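Local coordinates for protein tetracycline Repressor, class A (PDB 5MRU) that represses the tetracycline resistance gene by binding its operator DNA through a helix-turn-helix region, and binds operator less tightly once tetracycline is bound, at residues 20-25 / 46-51. Sequence-based numbering, arbitrary orientation.
Sequences VGVDGL and RNKRAL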
ATOM      1  N   VAL A  20       8.076  17.790   7.194  1.00 47.29           N
ATOM      2  CA  VAL A  20       7.385  17.281   8.394  1.00 46.15           C
ATOM      3  C   VAL A  20       6.506  16.052   8.140  1.00 41.27           C
ATOM      4  O   VAL A  20       5.861  15.567   9.031  1.00 40.63           O
ATOM      5  CB  VAL A  20       6.545  18.423   9.074  1.00 47.80           C
ATOM      6  CG1 VAL A  20       7.371  19.689   9.261  1.00 51.01           C
ATOM      7  CG2 VAL A  20       5.323  18.780   8.256  1.00 44.22           C
ATOM      8  N   GLY A  21       6.497  15.505   6.933  1.00 39.42           N
ATOM      9  CA  GLY A  21       5.556  14.434   6.580  1.00 35.72           C
ATOM     10  C   GLY A  21       4.087  14.814   6.797  1.00 35.10           C
ATOM     11  O   GLY A  21       3.738  15.917   7.303  1.00 33.54           O
ATOM     12  N   VAL A  22       3.228  13.863   6.460  1.00 33.53           N
ATOM     13  CA  VAL A  22       1.788  14.035   6.639  1.00 34.94           C
ATOM     14  C   VAL A  22       1.356  14.311   8.077  1.00 35.56           C
ATOM     15  O   VAL A  22       0.531  15.158   8.282  1.00 37.33           O
ATOM     16  CB  VAL A  22       0.985  12.791   6.167  1.00 34.60           C
ATOM     17  CG1 VAL A  22      -0.485  12.983   6.523  1.00 37.04           C
ATOM     18  CG2 VAL A  22       1.068  12.644   4.684  1.00 31.10           C
ATOM     19  N   ASP A  23       1.905  13.595   9.045  1.00 38.63           N
ATOM     20  CA  ASP A  23       1.488  13.695  10.460  1.00 43.27           C
ATOM     21  C   ASP A  23       1.696  15.094  11.024  1.00 45.09           C
ATOM     22  O   ASP A  23       0.874  15.574  11.794  1.00 50.72           O
ATOM     23  CB  ASP A  23       2.240  12.686  11.366  1.00 48.15           C
ATOM     24  CG  ASP A  23       2.124  11.226  10.898  1.00 49.35           C
ATOM     25  OD1 ASP A  23       1.333  10.883  10.005  1.00 49.41           O
ATOM     26  OD2 ASP A  23       2.858  10.381  11.414  1.00 56.29           O
ATOM     27  N   GLY A  24       2.784  15.756  10.644  1.00 43.76           N
ATOM     28  CA  GLY A  24       3.065  17.130  11.096  1.00 45.06           C
ATOM     29  C   GLY A  24       2.508  18.222  10.195  1.00 41.73           C
ATOM     30  O   GLY A  24       2.563  19.391  10.538  1.00 44.75           O
ATOM     31  N   LEU A  25       1.974  17.874   9.047  1.00 37.42           N
ATOM     32  CA  LEU A  25       1.438  18.891   8.137  1.00 37.07           C
ATOM     33  C   LEU A  25       0.041  19.340   8.562  1.00 38.48           C
ATOM     34  O   LEU A  25      -0.887  18.551   8.581  1.00 39.48           O
ATOM     35  CB  LEU A  25       1.356  18.338   6.731  1.00 34.16           C
ATOM     36  CG  LEU A  25       0.596  19.170   5.698  1.00 34.74           C
ATOM     37  CD1 LEU A  25       1.416  20.376   5.336  1.00 37.16           C
ATOM     38  CD2 LEU A  25       0.285  18.382   4.428  1.00 34.38           C
ATOM     39  N   ARG A  46     -11.076  22.955   3.018  1.00 48.41           N
ATOM     40  CA  ARG A  46     -12.223  22.551   3.802  1.00 53.00           C
ATOM     41  C   ARG A  46     -11.745  21.751   5.040  1.00 50.24           C
ATOM     42  O   ARG A  46     -12.304  21.843   6.103  1.00 53.16           O
ATOM     43  CB  ARG A  46     -13.221  21.797   2.906  1.00 58.06           C
ATOM     44  CG  ARG A  46     -14.322  21.053   3.636  1.00 64.63           C
ATOM     45  CD  ARG A  46     -15.581  20.957   2.783  1.00 73.46           C
ATOM     46  NE  ARG A  46     -16.591  20.047   3.339  1.00 78.05           N
ATOM     47  CZ  ARG A  46     -16.485  18.711   3.354  1.00 78.28           C
ATOM     48  NH1 ARG A  46     -15.402  18.087   2.852  1.00 72.90           N
ATOM     49  NH2 ARG A  46     -17.472  17.982   3.879  1.00 81.14           N
ATOM     50  N   ASN A  47     -10.664  21.009   4.907  1.00 46.60           N
ATOM     51  CA  ASN A  47     -10.061  20.311   6.028  1.00 44.41           C
ATOM     52  C   ASN A  47      -8.781  19.683   5.543  1.00 41.72           C
ATOM     53  O   ASN A  47      -8.444  19.755   4.355  1.00 39.61           O
ATOM     54  CB  ASN A  47     -10.989  19.225   6.584  1.00 46.87           C
ATOM     55  CG  ASN A  47     -11.673  18.396   5.489  1.00 47.07           C
ATOM     56  OD1 ASN A  47     -11.081  18.059   4.460  1.00 45.26           O
ATOM     57  ND2 ASN A  47     -12.925  18.051   5.726  1.00 50.16           N
ATOM     58  N   LYS A  48      -8.067  19.041   6.456  1.00 41.59           N
ATOM     59  CA  LYS A  48      -6.795  18.460   6.122  1.00 37.93           C
ATOM     60  C   LYS A  48      -6.914  17.513   4.941  1.00 37.92           C
ATOM     61  O   LYS A  48      -6.098  17.508   4.050  1.00 37.78           O
ATOM     62  CB  LYS A  48      -6.217  17.753   7.330  1.00 38.96           C
ATOM     63  CG  LYS A  48      -4.740  17.460   7.155  1.00 41.08           C
ATOM     64  CD  LYS A  48      -4.107  16.750   8.355  1.00 45.60           C
ATOM     65  CE  LYS A  48      -2.797  16.092   7.932  1.00 45.82           C
ATOM     66  NZ  LYS A  48      -1.997  15.704   9.116  1.00 50.57           N
ATOM     67  N   ARG A  49      -7.972  16.726   4.912  1.00 40.86           N
ATOM     68  CA  ARG A  49      -8.104  15.685   3.935  1.00 38.31           C
ATOM     69  C   ARG A  49      -8.143  16.285   2.555  1.00 38.19           C
ATOM     70  O   ARG A  49      -7.634  15.709   1.575  1.00 37.80           O
ATOM     71  CB  ARG A  49      -9.389  14.923   4.215  1.00 40.69           C
ATOM     72  CG  ARG A  49      -9.459  13.631   3.422  1.00 41.09           C
ATOM     73  CD  ARG A  49      -8.161  12.831   3.470  1.00 36.95           C
ATOM     74  NE  ARG A  49      -7.415  12.876   2.227  1.00 35.33           N
ATOM     75  CZ  ARG A  49      -6.404  12.060   1.903  1.00 32.34           C
ATOM     76  NH1 ARG A  49      -5.948  11.103   2.713  1.00 29.24           N
ATOM     77  NH2 ARG A  49      -5.840  12.222   0.721  1.00 32.77           N
ATOM     78  N   ALA A  50      -8.770  17.452   2.503  1.00 39.92           N
ATOM     79  CA  ALA A  50      -8.896  18.249   1.294  1.00 41.53           C
ATOM     80  C   ALA A  50      -7.518  18.747   0.857  1.00 40.33           C
ATOM     81  O   ALA A  50      -7.221  18.765  -0.333  1.00 45.27           O
ATOM     82  CB  ALA A  50      -9.816  19.427   1.544  1.00 42.94           C
ATOM     83  N   LEU A  51      -6.695  19.161   1.813  1.00 36.58           N
ATOM     84  CA  LEU A  51      -5.313  19.518   1.520  1.00 35.71           C
ATOM     85  C   LEU A  51      -4.549  18.342   0.922  1.00 33.28           C
ATOM     86  O   LEU A  51      -3.837  18.509  -0.081  1.00 32.40           O
ATOM     87  CB  LEU A  51      -4.572  20.028   2.775  1.00 34.55           C
ATOM     88  CG  LEU A  51      -3.084  20.375   2.607  1.00 33.31           C
ATOM     89  CD1 LEU A  51      -2.772  21.209   1.362  1.00 34.46           C
ATOM     90  CD2 LEU A  51      -2.543  21.044   3.863  1.00 34.06           C
TER
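Lys48 reaches across to residues 22-25 and sets its ammonium group against the carbonyls of Val22 and Leu25. With CG anti to the backbone N (chi1 -164°) and the chain extended beyond it, NZ is carried straight out from the first turn of helix 48-63. It donates to Val22 O at 2.7 Å, tilted 31° from the carbonyl plane, and makes a weak bond to Leu25 O at 3.1 Å. Val22 O is gripped from both faces of that plane, because Leu25 N of its own turn reaches it opposite NZ. The Lys48 shaft also crosses the side chain of Val22, whose CG1 lies 4.1 Å from CE of Lys48. Asp23 OD1 stands 5.9 Å from Lys48 NZ, too far to pair, and forms a salt bridge with Arg98 instead; any effect of Asp23 on the lysine charge is therefore probably small.

Beside this polar link, Leu25 and Leu51 reach toward each other tip to tip, CD2 of Leu25 lying 3.9 Å from CD2 of Leu51. The apolar patch continues onto Leu16, Leu52 and Leu55, while Val22 also packs on Ile99 of helix 96-100. One residue before Lys48, Asn47 caps the start of helix 48-63: its OD1 accepts from Ala50 N at 3.1 Å, with the donor nearly in line with the C=O bond.

The contact thus brackets the helix-turn-helix motif of residues 26-45. It joins helix 7-24, the first helix of the TetR-family DNA-binding domain, to the N-terminal end of helix 48-63, the connecting helix that runs on to the ligand-binding core and carries Leu60 of the anhydrotetracycline pocket.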